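Local coordinates for protein trilobed Protease (Pyrococcus furiosus, PDB 2GOP) that is probably a proteolytic enzyme of a hyperthermophilic archaeon, part of which folds as a beta-propeller of open Velcro topology, at residues Glu102-Ser108 against Ile120-Arg125. Numbering follows the deposited sequence.
Sequences EAKNIRS and IVGFKR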
loop_
_atom_site.group_PDB
_atom_site.type_symbol
_atom_site.label_atom_id
_atom_site.label_comp_id
_atom_site.label_asym_id
_atom_site.label_seq_id
_atom_site.Cartn_x
_atom_site.Cartn_y
_atom_site.Cartn_z
ATOM N N GLU A 102 6.025 -20.297 16.903
ATOM C CA GLU A 102 6.543 -18.986 17.249
ATOM C C GLU A 102 7.165 -18.348 16.006
ATOM O O GLU A 102 7.896 -19.006 15.257
ATOM C CB GLU A 102 7.605 -19.134 18.342
ATOM C CG GLU A 102 7.811 -17.894 19.175
ATOM C CD GLU A 102 8.695 -18.139 20.384
ATOM O OE1 GLU A 102 8.682 -19.271 20.917
ATOM O OE2 GLU A 102 9.395 -17.194 20.807
ATOM N N ALA A 103 6.871 -17.073 15.787
ATOM C CA ALA A 103 7.457 -16.333 14.672
ATOM C C ALA A 103 7.553 -14.855 15.007
ATOM O O ALA A 103 6.907 -14.381 15.928
ATOM C CB ALA A 103 6.639 -16.537 13.406
ATOM N N LYS A 104 8.358 -14.134 14.239
ATOM C CA LYS A 104 8.551 -12.705 14.443
ATOM C C LYS A 104 7.245 -11.990 14.127
ATOM O O LYS A 104 6.722 -11.238 14.946
ATOM C CB LYS A 104 9.682 -12.200 13.541
ATOM C CG LYS A 104 10.271 -10.851 13.914
ATOM C CD LYS A 104 11.380 -10.470 12.922
ATOM C CE LYS A 104 12.180 -9.235 13.360
ATOM N NZ LYS A 104 13.327 -9.552 14.268
ATOM N N ASN A 105 6.718 -12.254 12.936
ATOM C CA ASN A 105 5.491 -11.636 12.465
ATOM C C ASN A 105 4.647 -12.653 11.686
ATOM O O ASN A 105 5.185 -13.543 11.036
ATOM C CB ASN A 105 5.849 -10.442 11.576
ATOM C CG ASN A 105 4.651 -9.569 11.250
ATOM O OD1 ASN A 105 4.265 -9.434 10.087
ATOM N ND2 ASN A 105 4.054 -8.974 12.279
ATOM N N ILE A 106 3.329 -12.509 11.756
ATOM C CA ILE A 106 2.391 -13.362 11.019
ATOM C C ILE A 106 1.624 -12.534 9.981
ATOM O O ILE A 106 1.067 -11.488 10.310
ATOM C CB ILE A 106 1.404 -14.047 11.985
ATOM C CG1 ILE A 106 2.172 -14.934 12.982
ATOM C CG2 ILE A 106 0.317 -14.827 11.213
ATOM C CD1 ILE A 106 2.912 -16.138 12.378
ATOM N N ARG A 107 1.621 -12.998 8.733
ATOM C CA ARG A 107 0.895 -12.337 7.645
ATOM C C ARG A 107 -0.496 -12.942 7.458
ATOM O O ARG A 107 -1.467 -12.218 7.275
ATOM C CB ARG A 107 1.673 -12.435 6.327
ATOM C CG ARG A 107 1.102 -11.576 5.205
ATOM C CD ARG A 107 1.621 -11.995 3.848
ATOM N NE ARG A 107 1.449 -10.947 2.838
ATOM C CZ ARG A 107 2.314 -9.954 2.599
ATOM N NH1 ARG A 107 3.439 -9.829 3.311
ATOM N NH2 ARG A 107 2.051 -9.069 1.638
ATOM N N SER A 108 -0.592 -14.264 7.466
ATOM C CA SER A 108 -1.891 -14.922 7.295
ATOM C C SER A 108 -1.972 -16.247 8.024
ATOM O O SER A 108 -0.952 -16.869 8.348
ATOM C CB SER A 108 -2.195 -15.150 5.824
ATOM O OG SER A 108 -1.162 -15.906 5.223
ATOM N N ILE A 120 0.216 -21.242 7.665
ATOM C CA ILE A 120 0.727 -20.046 8.318
ATOM C C ILE A 120 1.764 -19.395 7.411
ATOM O O ILE A 120 2.717 -20.047 6.964
ATOM C CB ILE A 120 1.410 -20.391 9.664
ATOM C CG1 ILE A 120 0.464 -21.209 10.560
ATOM C CG2 ILE A 120 1.862 -19.113 10.388
ATOM C CD1 ILE A 120 1.177 -22.067 11.548
ATOM N N VAL A 121 1.581 -18.103 7.141
ATOM C CA VAL A 121 2.567 -17.324 6.399
ATOM C C VAL A 121 3.070 -16.161 7.274
ATOM O O VAL A 121 2.291 -15.457 7.916
ATOM C CB VAL A 121 2.013 -16.831 5.039
ATOM C CG1 VAL A 121 3.090 -16.105 4.257
ATOM C CG2 VAL A 121 1.459 -18.012 4.235
ATOM N N GLY A 122 4.382 -15.991 7.316
ATOM C CA GLY A 122 4.979 -15.018 8.203
ATOM C C GLY A 122 6.480 -14.917 8.063
ATOM O O GLY A 122 7.056 -15.319 7.045
ATOM N N PHE A 123 7.104 -14.361 9.094
ATOM C CA PHE A 123 8.529 -14.073 9.084
ATOM C C PHE A 123 9.196 -14.726 10.274
ATOM O O PHE A 123 8.768 -14.557 11.419
ATOM C CB PHE A 123 8.743 -12.568 9.075
ATOM C CG PHE A 123 8.250 -11.924 7.821
ATOM C CD1 PHE A 123 6.921 -11.527 7.705
ATOM C CD2 PHE A 123 9.093 -11.773 6.730
ATOM C CE1 PHE A 123 6.451 -10.960 6.537
ATOM C CE2 PHE A 123 8.637 -11.200 5.558
ATOM C CZ PHE A 123 7.315 -10.787 5.462
ATOM N N LYS A 124 10.244 -15.484 9.979
ATOM C CA LYS A 124 10.842 -16.408 10.933
ATOM C C LYS A 124 11.525 -15.640 12.051
ATOM O O LYS A 124 11.947 -14.491 11.866
ATOM C CB LYS A 124 11.862 -17.303 10.219
ATOM C CG LYS A 124 11.864 -18.755 10.637
ATOM C CD LYS A 124 12.609 -19.569 9.604
ATOM C CE LYS A 124 12.655 -21.034 9.957
ATOM N NZ LYS A 124 13.063 -21.838 8.767
ATOM N N ARG A 125 11.632 -16.287 13.207
ATOM C CA ARG A 125 12.261 -15.681 14.374
ATOM C C ARG A 125 13.688 -16.207 14.568
ATOM O O ARG A 125 13.979 -17.374 14.280
ATOM C CB ARG A 125 11.396 -15.895 15.629
ATOM C CG ARG A 125 11.316 -17.332 16.167
ATOM C CD ARG A 125 12.414 -17.638 17.185
ATOM N NE ARG A 125 11.988 -18.587 18.214
ATOM C CZ ARG A 125 11.870 -19.904 18.043
ATOM N NH1 ARG A 125 12.133 -20.470 16.868
ATOM N NH2 ARG A 125 11.476 -20.665 19.060
#
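E102 and R125 meet at one end of this contact, their side chains crossing at about a right angle. The carboxylate and guanidinium planes are turned 54° from each other, and the salt bridge from OE1 of E102 to NH2 of R125 is long, at 3.6 Å. Bends at chi2 and chi3 of R125 carry its guanidinium back past E102, whose CB lies over one face near the rim. K99 is the stronger partner of E102, at OE1, and K82 bridges OE2. With E102 cut back to an alanine, R125 would probably lose its carboxylate mate, and K99 and K82 the charge they share.

From here the chain passes from strand 96-103, the outermost strand of one propeller blade, into strand 105-111, which forms with strand 117-123 the beta hairpin opening the next four-stranded blade. N105 runs alongside F123, amide and ring planes 34° apart, its OD1 4.1 Å from CD1 of F123 in an oblique approach. On that same face, chi1 of 57° sets OG of S108 against CB and CG2 of V121, at 3.3 and 3.5 Å. The other face carries I106, whose chain crosses that of I120 at a slant, CD1 of I106 packing on CG2 of I120 at 3.7 Å.

Two classic beta bulges interrupt the pairing. R107 and S108 both donate to V121 O, R107 N from 2.7 Å, while K104 N and, weakly, N105 N share F123 O. Between them, F123 N returns a bond to N105 O at 2.9 Å. Two carbonyl oxygens thus each take two backbone N-H groups, one of them weakly; I106 and I120 together pack against I87 of the preceding blade and so link the two blades; and E102 and R125 add only a loose electrostatic tie.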